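Side-chain contacts in NADH dehydrogenase, putative (Plasmodium falciparum, PDB 5JWC), which oxidises NADH through its bound FAD and probably passes the electrons to ubiquinone, as a type II NADH dehydrogenase of the malaria parasite: residues H467-D472 against Y476-G481; T199-T204 against N236-F241; N365-E370 against Q404-Y409. One frame throughout, in Å; residues are numbered along the deposited sequence.

Contact 1: residues H467-D472 against Y476-G481; sequences HQVVAD and YELKGG. With 4W0 (5-fluoro-3-methyl-2-{4-[4-(trifluoromethoxy)benzyl]phenyl}quinolin-4(1H)-one), chain M.
Q468 reaches across to the backbone of G480 and G481 with its terminal amide. From CB the chain starts with CG anti to the carbonyl carbon (chi1 -48°) and bends at chi2, which brings CD toward the loop that follows strand 476-479 while the side chain lies against F248 and N252 of helix 243-255. OE1 accepts the amide of G481 at 2.9 Å from G481 N, a fairly straight bond (163° at the hydrogen) whose donor is tilted out of the carbonyl plane. The same OE1 lies 3.3 Å from G480 CA, so the glycine there, with its positive phi, leaves room for the amide. NE2 is held by the carbonyl of N466, which fixes the other end of the group.

The two strands form an antiparallel beta hairpin in the three-stranded sheet of the C-terminal domain. A471 and L478 are its hydrogen-bonded pair: L478 N meets A471 O at 2.8 Å, and A471 N returns the bond to L478 O at 3.0 Å. This pairing sets A471 CB 3.8 Å from L478 CB, and alanine's small side chain suits the place between the leucine and F487 of helix 484-495. V470 faces the other way, onto F248 and I245. At the other end of the segment, the imidazole of H467 offers one face to the phenyl carbon C11 of the quinolone inhibitor, and H467 CD2 comes within 3.2 Å of its methyl C23.

Contact 2: residues T199-T204 against N236-F241; sequences TGVEVT and NLLPTF. With FAD (flavin-adenine dinucleotide), chain C.
V201 and L238 meet with their side chains crossed at about a right angle, so that branches touch rather than run alongside. V201 CG2 is the probing methyl: it lies 3.8 Å from L238 CD2 and 4.1 Å from L237 CB. Because CG2 stands anti to the carbonyl carbon, beside the backbone N, this one branch can meet both leucines of the loop. L238 uses its two methyls in different directions. While CD2 meets the valine, CD1 sits over the centre of the F241 ring, 4.2 Å above its plane, within the type I turn that L238 opens and F241 closes.

Helix 198-218 follows the second glycine-rich turn of this flavoprotein, and G200 fits the last glycine of a GxGxxG pattern, consistent with the Rossmann-type fold that in relatives binds NADH. A branched valine one residue later suits the buried side of the helix, where I230 and F253 also press on it. T204 OG1 donates to G200 O at 2.8 Å, and T204 N reaches that same oxygen from the opposite face of its plane. At the start of the helix T199 turns away from the loop, and T199 OG1 lies 3.4 Å from the flavin methyl C7M.

Contact 3: residues N365-E370 against Q404-Y409; sequences NKLTSE and QQFHDY
L367 and F406 make the close-packed half of this contact, their side chains crossing at about a right angle. L367 CD1 rests 3.9 Å from F406 CB, near the root of the aromatic residue, while L367 CB lies 4.0 Å from F406 CD1, so the leucine meets the phenylalanine at two points along its length. F406 CG stands anti to the backbone N (chi1 -170°), which carries the ring out from its helix toward the leucine. I358 and I359 of helix 355-361 touch the F406 side chain, and I359 also touches L367, so both apolar residues suit this buried place.

Two residues after L367, S369 CB approaches the hydroxyl end of Y409, one helical turn beyond F406, and lies 3.5 Å from Y409 OH. Serine is small enough to let the phenol come close, and the polar ends are engaged outside the pair: S369 OG accepts from K398 N, and Y409 OH donates to the carbonyl of N396 while accepting from W391 NE1. These buried hydroxyls thus tie the two segments to the connecting chain.

Both segments belong to the helical insertion domain that is named for this enzyme. T368 is the N-cap of helix 369-374, its OG1 bonded to the amide of A371, a role that threonine fills well with its short polar branch.

Q404 and D408 lie on a solvent-exposed part of helix 403-416, apart from the L367-F406 packing. There Q404 NE2 donates to D408 OD1 at 3.2 Å, one helical turn on. The bond is bent (139° at the hydrogen) and reaches the carboxylate from above its plane, although D408 OD1 lies nearly in the amide plane of Q404.

Along the chain contact 2 closes first, contact 3 follows, and contact 1 comes last. Contacts 1 and 2 are neighbours, their centres 13 Å apart, although one belongs to the C-terminal domain and the other to the pyridine nucleotide-disulphide oxidoreductase part: V470 CG2 packs 3.9 Å from L238 CD1, and D472 meets T240 and F241. The C-terminal hairpin therefore rests on the loop between strand 227-232 and helix 243-255, joining the inhibitor-lined C-terminal part to the flavin-binding fold. Contact 3 stands apart in the helical insertion, its centre 43 Å from that of contact 1 and 42 Å from that of contact 2, with nearest atoms about 25 Å away in both cases.

Contact 1: residues H467-D472 against Y476-G481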
loop_
_atom_site.group_PDB
_atom_site.type_symbol
_atom_site.label_atom_id
_atom_site.label_comp_id
_atom_site.label_asym_id
_atom_site.label_seq_id
_atom_site.Cartn_x
_atom_site.Cartn_y
_atom_site.Cartn_z
ATOM N N HIS A 467 -10.897 -10.893 20.916
ATOM C CA HIS A 467 -11.524 -9.748 21.584
ATOM C C HIS A 467 -10.902 -9.417 22.932
ATOM O O HIS A 467 -11.301 -8.446 23.568
ATOM C CB HIS A 467 -13.031 -9.970 21.770
ATOM C CG HIS A 467 -13.761 -10.229 20.492
ATOM N ND1 HIS A 467 -13.723 -11.447 19.844
ATOM C CD2 HIS A 467 -14.543 -9.426 19.737
ATOM C CE1 HIS A 467 -14.452 -11.381 18.747
ATOM N NE2 HIS A 467 -14.957 -10.164 18.654
ATOM N N GLN A 468 -9.931 -10.208 23.370
ATOM C CA GLN A 468 -9.360 -10.014 24.702
ATOM C C GLN A 468 -8.183 -9.022 24.728
ATOM O O GLN A 468 -7.170 -9.187 24.028
ATOM C CB GLN A 468 -8.915 -11.359 25.283
ATOM C CG GLN A 468 -9.951 -12.462 25.178
ATOM C CD GLN A 468 -11.265 -12.096 25.855
ATOM O OE1 GLN A 468 -11.292 -11.734 27.031
ATOM N NE2 GLN A 468 -12.363 -12.182 25.108
ATOM N N VAL A 469 -8.347 -7.987 25.537
ATOM C CA VAL A 469 -7.303 -7.017 25.798
ATOM C C VAL A 469 -6.890 -7.095 27.270
ATOM O O VAL A 469 -7.742 -7.210 28.154
ATOM C CB VAL A 469 -7.767 -5.587 25.466
ATOM C CG1 VAL A 469 -6.812 -4.549 26.075
ATOM C CG2 VAL A 469 -7.880 -5.393 23.928
ATOM N N VAL A 470 -5.587 -7.067 27.524
ATOM C CA VAL A 470 -5.085 -6.963 28.890
ATOM C C VAL A 470 -4.395 -5.618 29.082
ATOM O O VAL A 470 -3.887 -5.021 28.124
ATOM C CB VAL A 470 -4.116 -8.092 29.240
ATOM C CG1 VAL A 470 -4.825 -9.439 29.138
ATOM C CG2 VAL A 470 -2.888 -8.048 28.314
ATOM N N ALA A 471 -4.400 -5.131 30.315
ATOM C CA ALA A 471 -3.733 -3.870 30.609
ATOM C C ALA A 471 -3.163 -3.901 32.017
ATOM O O ALA A 471 -3.826 -4.335 32.961
ATOM C CB ALA A 471 -4.682 -2.709 30.448
ATOM N N ASP A 472 -1.919 -3.454 32.128
ATOM C CA ASP A 472 -1.201 -3.358 33.390
ATOM C C ASP A 472 -0.983 -1.872 33.633
ATOM O O ASP A 472 -0.101 -1.275 33.027
ATOM C CB ASP A 472 0.117 -4.136 33.300
ATOM C CG ASP A 472 0.971 -4.029 34.555
ATOM O OD1 ASP A 472 2.153 -4.448 34.493
ATOM O OD2 ASP A 472 0.489 -3.520 35.586
ATOM N N TYR A 476 -4.659 -0.404 38.412
ATOM C CA TYR A 476 -5.659 -1.308 37.785
ATOM C C TYR A 476 -4.962 -2.406 36.997
ATOM O O TYR A 476 -3.890 -2.168 36.437
ATOM C CB TYR A 476 -6.595 -0.563 36.800
ATOM C CG TYR A 476 -7.192 0.707 37.301
ATOM C CD1 TYR A 476 -6.641 1.932 36.957
ATOM C CD2 TYR A 476 -8.328 0.690 38.116
ATOM C CE1 TYR A 476 -7.188 3.120 37.438
ATOM C CE2 TYR A 476 -8.895 1.863 38.585
ATOM C CZ TYR A 476 -8.315 3.071 38.255
ATOM O OH TYR A 476 -8.880 4.230 38.737
ATOM N N GLU A 477 -5.570 -3.593 36.943
ATOM C CA GLU A 477 -5.244 -4.572 35.900
ATOM C C GLU A 477 -6.514 -4.932 35.142
ATOM O O GLU A 477 -7.579 -5.129 35.742
ATOM C CB GLU A 477 -4.633 -5.867 36.437
ATOM C CG GLU A 477 -3.416 -5.724 37.332
ATOM C CD GLU A 477 -2.971 -7.075 37.867
ATOM O OE1 GLU A 477 -3.093 -8.080 37.108
ATOM O OE2 GLU A 477 -2.510 -7.130 39.033
ATOM N N LEU A 478 -6.389 -5.008 33.824
ATOM C CA LEU A 478 -7.471 -5.452 32.962
ATOM C C LEU A 478 -7.124 -6.828 32.401
ATOM O O LEU A 478 -5.998 -7.068 31.931
ATOM C CB LEU A 478 -7.713 -4.424 31.856
ATOM C CG LEU A 478 -8.729 -4.735 30.768
ATOM C CD1 LEU A 478 -10.125 -4.924 31.355
ATOM C CD2 LEU A 478 -8.735 -3.602 29.753
ATOM N N LYS A 479 -8.076 -7.752 32.477
ATOM C CA LYS A 479 -7.807 -9.108 32.017
ATOM C C LYS A 479 -8.919 -9.622 31.110
ATOM O O LYS A 479 -9.655 -10.541 31.461
ATOM C CB LYS A 479 -7.587 -10.051 33.211
ATOM C CG LYS A 479 -6.354 -9.681 34.055
ATOM C CD LYS A 479 -6.329 -10.392 35.414
ATOM C CE LYS A 479 -7.488 -9.967 36.281
ATOM N NZ LYS A 479 -7.477 -10.715 37.564
ATOM N N GLY A 480 -9.036 -9.012 29.934
ATOM C CA GLY A 480 -10.038 -9.424 28.968
ATOM C C GLY A 480 -11.448 -8.989 29.323
ATOM O O GLY A 480 -11.638 -8.051 30.081
ATOM N N GLY A 481 -12.439 -9.673 28.762
ATOM C CA GLY A 481 -13.827 -9.307 28.979
ATOM C C GLY A 481 -14.401 -8.482 27.845
ATOM O O GLY A 481 -13.655 -7.902 27.053
HETATM C C1 4W0 M . -6.896 -4.909 18.152
HETATM C C2 4W0 M . -7.440 -6.035 17.512
HETATM C C3 4W0 M . -8.815 -6.310 17.613
HETATM C C4 4W0 M . -9.664 -5.472 18.359
HETATM C C5 4W0 M . -9.123 -4.348 18.996
HETATM C C6 4W0 M . -7.755 -4.062 18.897
HETATM O O1 4W0 M . -13.156 -17.725 16.604
HETATM C C7 4W0 M . -11.135 -5.777 18.457
HETATM C C8 4W0 M . -11.678 -6.954 17.799
HETATM C C9 4W0 M . -10.772 -7.827 17.020
HETATM C C10 4W0 M . -11.196 -9.096 16.314
HETATM C C11 4W0 M . -11.709 -10.168 17.046
HETATM C C12 4W0 M . -12.061 -11.360 16.421
HETATM C C13 4W0 M . -11.856 -11.456 15.063
HETATM C C14 4W0 M . -11.324 -10.422 14.343
HETATM C C15 4W0 M . -10.976 -9.239 14.960
HETATM O O2 4W0 M . -11.874 -5.053 19.089
HETATM N N 4W0 M . -9.370 -7.511 16.938
HETATM C C16 4W0 M . -12.182 -12.663 14.236
HETATM C C17 4W0 M . -12.408 -13.993 14.902
HETATM C C18 4W0 M . -11.456 -14.542 15.751
HETATM C C19 4W0 M . -11.709 -15.785 16.328
HETATM C C20 4W0 M . -12.889 -16.470 16.019
HETATM C C21 4W0 M . -13.830 -15.919 15.157
HETATM C C22 4W0 M . -13.581 -14.682 14.593
HETATM C C23 4W0 M . -13.157 -7.241 17.912
HETATM F F1 4W0 M . -9.924 -3.545 19.698
HETATM C C24 4W0 M . -13.769 -17.695 17.870
HETATM F F2 4W0 M . -12.916 -17.139 18.734
HETATM F F3 4W0 M . -14.040 -18.950 18.266
HETATM F F4 4W0 M . -14.897 -16.973 17.789
HETATM O O HOH W 1 -13.492 -7.070 24.350
#

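Contact 2: residues T199-T204 against N236-F241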
loop_
_atom_site.group_PDB
_atom_site.type_symbol
_atom_site.label_atom_id
_atom_site.label_comp_id
_atom_site.label_asym_id
_atom_site.label_seq_id
_atom_site.Cartn_x
_atom_site.Cartn_y
_atom_site.Cartn_z
ATOM N N THR A 199 5.108 -7.334 21.443
ATOM C CA THR A 199 5.037 -7.392 19.987
ATOM C C THR A 199 4.777 -8.801 19.462
ATOM O O THR A 199 3.849 -9.006 18.670
ATOM C CB THR A 199 6.303 -6.870 19.342
ATOM O OG1 THR A 199 6.437 -5.490 19.674
ATOM C CG2 THR A 199 6.203 -7.013 17.826
ATOM N N GLY A 200 5.591 -9.758 19.904
ATOM C CA GLY A 200 5.417 -11.151 19.527
ATOM C C GLY A 200 4.024 -11.660 19.871
ATOM O O GLY A 200 3.365 -12.324 19.070
ATOM N N VAL A 201 3.565 -11.324 21.066
ATOM C CA VAL A 201 2.246 -11.734 21.507
ATOM C C VAL A 201 1.160 -11.114 20.624
ATOM O O VAL A 201 0.247 -11.813 20.190
ATOM C CB VAL A 201 2.010 -11.350 22.990
ATOM C CG1 VAL A 201 0.537 -11.405 23.321
ATOM C CG2 VAL A 201 2.811 -12.285 23.900
ATOM N N GLU A 202 1.271 -9.817 20.333
ATOM C CA GLU A 202 0.237 -9.151 19.537
ATOM C C GLU A 202 0.219 -9.611 18.072
ATOM O O GLU A 202 -0.849 -9.751 17.484
ATOM C CB GLU A 202 0.391 -7.637 19.633
ATOM C CG GLU A 202 0.017 -7.145 21.058
ATOM C CD GLU A 202 -0.028 -5.635 21.195
ATOM O OE1 GLU A 202 1.012 -4.987 20.938
ATOM O OE2 GLU A 202 -1.113 -5.099 21.553
ATOM N N VAL A 203 1.391 -9.840 17.493
ATOM C CA VAL A 203 1.459 -10.374 16.130
ATOM C C VAL A 203 0.803 -11.746 16.062
ATOM O O VAL A 203 0.041 -12.029 15.148
ATOM C CB VAL A 203 2.916 -10.468 15.627
ATOM C CG1 VAL A 203 3.000 -11.273 14.304
ATOM C CG2 VAL A 203 3.503 -9.062 15.475
ATOM N N THR A 204 1.093 -12.594 17.047
ATOM C CA THR A 204 0.508 -13.930 17.104
ATOM C C THR A 204 -1.025 -13.848 17.216
ATOM O O THR A 204 -1.745 -14.545 16.508
ATOM C CB THR A 204 1.106 -14.748 18.299
ATOM O OG1 THR A 204 2.530 -14.846 18.151
ATOM C CG2 THR A 204 0.520 -16.155 18.356
ATOM N N ASN A 236 7.087 -17.122 30.906
ATOM C CA ASN A 236 5.887 -16.288 30.795
ATOM C C ASN A 236 5.745 -15.535 29.463
ATOM O O ASN A 236 6.673 -14.858 29.033
ATOM C CB ASN A 236 5.872 -15.239 31.917
ATOM C CG ASN A 236 5.603 -15.834 33.297
ATOM O OD1 ASN A 236 5.104 -16.941 33.427
ATOM N ND2 ASN A 236 5.909 -15.069 34.332
ATOM N N LEU A 237 4.570 -15.605 28.839
ATOM C CA LEU A 237 4.247 -14.608 27.815
ATOM C C LEU A 237 3.998 -13.287 28.557
ATOM O O LEU A 237 3.520 -13.311 29.691
ATOM C CB LEU A 237 3.023 -15.015 27.014
ATOM C CG LEU A 237 3.193 -16.351 26.300
ATOM C CD1 LEU A 237 1.895 -16.724 25.598
ATOM C CD2 LEU A 237 4.353 -16.223 25.326
ATOM N N LEU A 238 4.301 -12.157 27.920
ATOM C CA LEU A 238 4.171 -10.840 28.546
ATOM C C LEU A 238 4.823 -10.801 29.939
ATOM O O LEU A 238 4.140 -10.521 30.929
ATOM C CB LEU A 238 2.693 -10.431 28.655
ATOM C CG LEU A 238 1.879 -10.307 27.367
ATOM C CD1 LEU A 238 0.476 -9.818 27.673
ATOM C CD2 LEU A 238 2.595 -9.361 26.385
ATOM N N PRO A 239 6.139 -11.090 30.019
ATOM C CA PRO A 239 6.796 -11.204 31.330
ATOM C C PRO A 239 6.886 -9.873 32.093
ATOM O O PRO A 239 6.985 -9.898 33.315
ATOM C CB PRO A 239 8.198 -11.736 30.981
ATOM C CG PRO A 239 8.457 -11.245 29.574
ATOM C CD PRO A 239 7.081 -11.322 28.902
ATOM N N THR A 240 6.809 -8.738 31.404
ATOM C CA THR A 240 6.844 -7.442 32.093
ATOM C C THR A 240 5.483 -6.992 32.636
ATOM O O THR A 240 5.386 -5.959 33.296
ATOM C CB THR A 240 7.371 -6.340 31.170
ATOM O OG1 THR A 240 6.432 -6.137 30.106
ATOM C CG2 THR A 240 8.738 -6.723 30.576
ATOM N N PHE A 241 4.441 -7.753 32.336
ATOM C CA PHE A 241 3.105 -7.509 32.879
ATOM C C PHE A 241 3.003 -8.331 34.170
ATOM O O PHE A 241 3.972 -8.982 34.570
ATOM C CB PHE A 241 2.006 -7.923 31.879
ATOM C CG PHE A 241 1.882 -7.023 30.674
ATOM C CD1 PHE A 241 0.705 -6.331 30.430
ATOM C CD2 PHE A 241 2.933 -6.871 29.783
ATOM C CE1 PHE A 241 0.577 -5.501 29.312
ATOM C CE2 PHE A 241 2.820 -6.042 28.667
ATOM C CZ PHE A 241 1.645 -5.356 28.430
HETATM P PA FAD C . 12.264 5.457 16.577
HETATM O O1A FAD C . 12.489 4.075 16.035
HETATM O O2A FAD C . 10.844 5.757 16.905
HETATM O O5B FAD C . 12.841 6.558 15.554
HETATM C C5B FAD C . 14.177 6.530 15.105
HETATM C C4B FAD C . 14.233 7.427 13.879
HETATM O O4B FAD C . 15.584 7.657 13.532
HETATM C C3B FAD C . 13.561 6.768 12.670
HETATM O O3B FAD C . 12.842 7.756 11.965
HETATM C C2B FAD C . 14.730 6.342 11.810
HETATM O O2B FAD C . 14.379 6.352 10.445
HETATM C C1B FAD C . 15.717 7.456 12.143
HETATM N N9A FAD C . 17.124 7.146 11.876
HETATM C C8A FAD C . 17.768 5.939 12.010
HETATM N N7A FAD C . 19.068 6.129 11.671
HETATM C C5A FAD C . 19.254 7.424 11.333
HETATM C C6A FAD C . 20.376 8.125 10.918
HETATM N N6A FAD C . 21.565 7.524 10.871
HETATM N N1A FAD C . 20.260 9.470 10.650
HETATM C C2A FAD C . 19.040 10.105 10.789
HETATM N N3A FAD C . 17.925 9.398 11.200
HETATM C C4A FAD C . 18.037 8.075 11.458
HETATM N N1 FAD C . 6.592 1.506 23.060
HETATM C C2 FAD C . 5.610 1.781 23.973
HETATM O O2 FAD C . 5.823 2.607 24.853
HETATM N N3 FAD C . 4.378 1.152 23.903
HETATM C C4 FAD C . 4.099 0.242 22.918
HETATM O O4 FAD C . 2.984 -0.294 22.878
HETATM C C4X FAD C . 5.083 -0.037 21.976
HETATM N N5 FAD C . 4.851 -0.945 20.967
HETATM C C5X FAD C . 5.852 -1.205 20.037
HETATM C C6 FAD C . 5.616 -2.098 19.008
HETATM C C7 FAD C . 6.597 -2.381 18.065
HETATM C C7M FAD C . 6.295 -3.373 16.966
HETATM C C8 FAD C . 7.830 -1.746 18.142
HETATM C C8M FAD C . 8.905 -2.037 17.137
HETATM C C9 FAD C . 8.071 -0.841 19.177
HETATM C C9A FAD C . 7.083 -0.563 20.120
HETATM N N10 FAD C . 7.311 0.339 21.145
HETATM C C10 FAD C . 6.323 0.603 22.055
HETATM C "C1'" FAD C . 8.642 1.012 21.307
HETATM C "C2'" FAD C . 8.813 2.315 20.571
HETATM O "O2'" FAD C . 8.560 2.104 19.210
HETATM C "C3'" FAD C . 10.268 2.725 20.712
HETATM O "O3'" FAD C . 10.651 2.761 22.068
HETATM C "C4'" FAD C . 10.393 4.098 20.074
HETATM O "O4'" FAD C . 10.316 3.892 18.687
HETATM C "C5'" FAD C . 11.691 4.804 20.433
HETATM O "O5'" FAD C . 11.646 6.087 19.845
HETATM P P FAD C . 12.952 6.671 19.105
HETATM O O1P FAD C . 12.672 8.087 18.657
HETATM O O2P FAD C . 14.097 6.521 20.067
HETATM O O3P FAD C . 13.213 5.657 17.867
#

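Contact 3: residues N365-E370 against Q404-Y409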
loop_
_atom_site.group_PDB
_atom_site.type_symbol
_atom_site.label_atom_id
_atom_site.label_comp_id
_atom_site.label_asym_id
_atom_site.label_seq_id
_atom_site.Cartn_x
_atom_site.Cartn_y
_atom_site.Cartn_z
ATOM N N ASN A 365 19.735 17.868 62.561
ATOM C CA ASN A 365 21.121 17.394 62.649
ATOM C C ASN A 365 21.281 15.888 62.422
ATOM O O ASN A 365 22.410 15.387 62.369
ATOM C CB ASN A 365 21.755 17.781 63.986
ATOM C CG ASN A 365 21.843 19.285 64.181
ATOM O OD1 ASN A 365 20.954 19.909 64.759
ATOM N ND2 ASN A 365 22.933 19.877 63.695
ATOM N N LYS A 366 20.163 15.169 62.290
ATOM C CA LYS A 366 20.211 13.710 62.189
ATOM C C LYS A 366 19.958 13.190 60.781
ATOM O O LYS A 366 18.846 13.289 60.258
ATOM C CB LYS A 366 19.208 13.081 63.158
ATOM C CG LYS A 366 17.847 13.756 63.189
ATOM C CD LYS A 366 16.993 13.212 64.328
ATOM C CE LYS A 366 17.103 11.696 64.439
ATOM N NZ LYS A 366 16.366 11.178 65.635
ATOM N N LEU A 367 21.008 12.631 60.182
ATOM C CA LEU A 367 20.935 12.095 58.826
ATOM C C LEU A 367 20.187 10.767 58.800
ATOM O O LEU A 367 20.769 9.713 59.055
ATOM C CB LEU A 367 22.330 11.891 58.228
ATOM C CG LEU A 367 23.350 13.009 58.391
ATOM C CD1 LEU A 367 24.720 12.542 57.976
ATOM C CD2 LEU A 367 22.903 14.205 57.554
ATOM N N THR A 368 18.893 10.832 58.509
ATOM C CA THR A 368 18.049 9.645 58.412
ATOM C C THR A 368 17.483 9.574 56.998
ATOM O O THR A 368 17.463 10.583 56.291
ATOM C CB THR A 368 16.892 9.685 59.423
ATOM O OG1 THR A 368 15.993 10.743 59.070
ATOM C CG2 THR A 368 17.430 9.948 60.840
ATOM N N SER A 369 17.026 8.396 56.581
ATOM C CA SER A 369 16.420 8.254 55.267
ATOM C C SER A 369 15.127 9.063 55.220
ATOM O O SER A 369 14.728 9.540 54.159
ATOM C CB SER A 369 16.176 6.780 54.931
ATOM O OG SER A 369 15.187 6.220 55.769
ATOM N N GLU A 370 14.476 9.230 56.369
ATOM C CA GLU A 370 13.252 10.016 56.404
ATOM C C GLU A 370 13.552 11.496 56.209
ATOM O O GLU A 370 12.765 12.224 55.599
ATOM C CB GLU A 370 12.501 9.804 57.714
ATOM C CG GLU A 370 11.059 10.264 57.640
ATOM C CD GLU A 370 10.283 9.544 56.547
ATOM O OE1 GLU A 370 9.419 10.193 55.917
ATOM O OE2 GLU A 370 10.543 8.337 56.310
ATOM N N GLN A 404 29.872 9.241 56.758
ATOM C CA GLN A 404 30.362 8.176 55.883
ATOM C C GLN A 404 29.260 7.156 55.522
ATOM O O GLN A 404 29.188 6.669 54.389
ATOM C CB GLN A 404 31.536 7.450 56.537
ATOM C CG GLN A 404 32.118 6.338 55.688
ATOM C CD GLN A 404 32.718 6.851 54.390
ATOM O OE1 GLN A 404 33.546 7.766 54.399
ATOM N NE2 GLN A 404 32.290 6.274 53.263
ATOM N N GLN A 405 28.414 6.836 56.495
ATOM C CA GLN A 405 27.322 5.896 56.282
ATOM C C GLN A 405 26.302 6.505 55.325
ATOM O O GLN A 405 25.726 5.812 54.490
ATOM C CB GLN A 405 26.654 5.526 57.610
ATOM C CG GLN A 405 27.531 4.677 58.532
ATOM C CD GLN A 405 26.919 4.489 59.910
ATOM O OE1 GLN A 405 25.971 5.190 60.298
ATOM N NE2 GLN A 405 27.448 3.530 60.650
ATOM N N PHE A 406 26.082 7.809 55.472
ATOM C CA PHE A 406 25.171 8.539 54.606
ATOM C C PHE A 406 25.693 8.528 53.174
ATOM O O PHE A 406 24.947 8.284 52.225
ATOM C CB PHE A 406 24.987 9.971 55.100
ATOM C CG PHE A 406 23.886 10.704 54.405
ATOM C CD1 PHE A 406 22.571 10.287 54.540
ATOM C CD2 PHE A 406 24.162 11.797 53.599
ATOM C CE1 PHE A 406 21.548 10.950 53.894
ATOM C CE2 PHE A 406 23.140 12.467 52.954
ATOM C CZ PHE A 406 21.833 12.047 53.100
ATOM N N HIS A 407 26.991 8.779 53.044
ATOM C CA HIS A 407 27.689 8.686 51.775
ATOM C C HIS A 407 27.430 7.321 51.126
ATOM O O HIS A 407 27.071 7.235 49.949
ATOM C CB HIS A 407 29.184 8.920 51.996
ATOM C CG HIS A 407 30.036 8.611 50.805
ATOM N ND1 HIS A 407 30.373 9.563 49.865
ATOM C CD2 HIS A 407 30.608 7.454 50.393
ATOM C CE1 HIS A 407 31.133 9.011 48.936
ATOM N NE2 HIS A 407 31.289 7.731 49.230
ATOM N N ASP A 408 27.601 6.253 51.901
ATOM C CA ASP A 408 27.385 4.906 51.380
ATOM C C ASP A 408 25.929 4.671 50.968
ATOM O O ASP A 408 25.661 3.969 49.998
ATOM C CB ASP A 408 27.803 3.857 52.410
ATOM C CG ASP A 408 29.302 3.832 52.644
ATOM O OD1 ASP A 408 30.055 4.422 51.837
ATOM O OD2 ASP A 408 29.724 3.196 53.627
ATOM N N TYR A 409 25.004 5.251 51.718
ATOM C CA TYR A 409 23.584 5.156 51.424
ATOM C C TYR A 409 23.266 5.859 50.104
ATOM O O TYR A 409 22.563 5.311 49.260
ATOM C CB TYR A 409 22.758 5.769 52.548
ATOM C CG TYR A 409 21.258 5.575 52.402
ATOM C CD1 TYR A 409 20.701 4.297 52.388
ATOM C CD2 TYR A 409 20.397 6.663 52.320
ATOM C CE1 TYR A 409 19.321 4.111 52.283
ATOM C CE2 TYR A 409 19.019 6.490 52.210
ATOM C CZ TYR A 409 18.485 5.212 52.188
ATOM O OH TYR A 409 17.111 5.040 52.074
#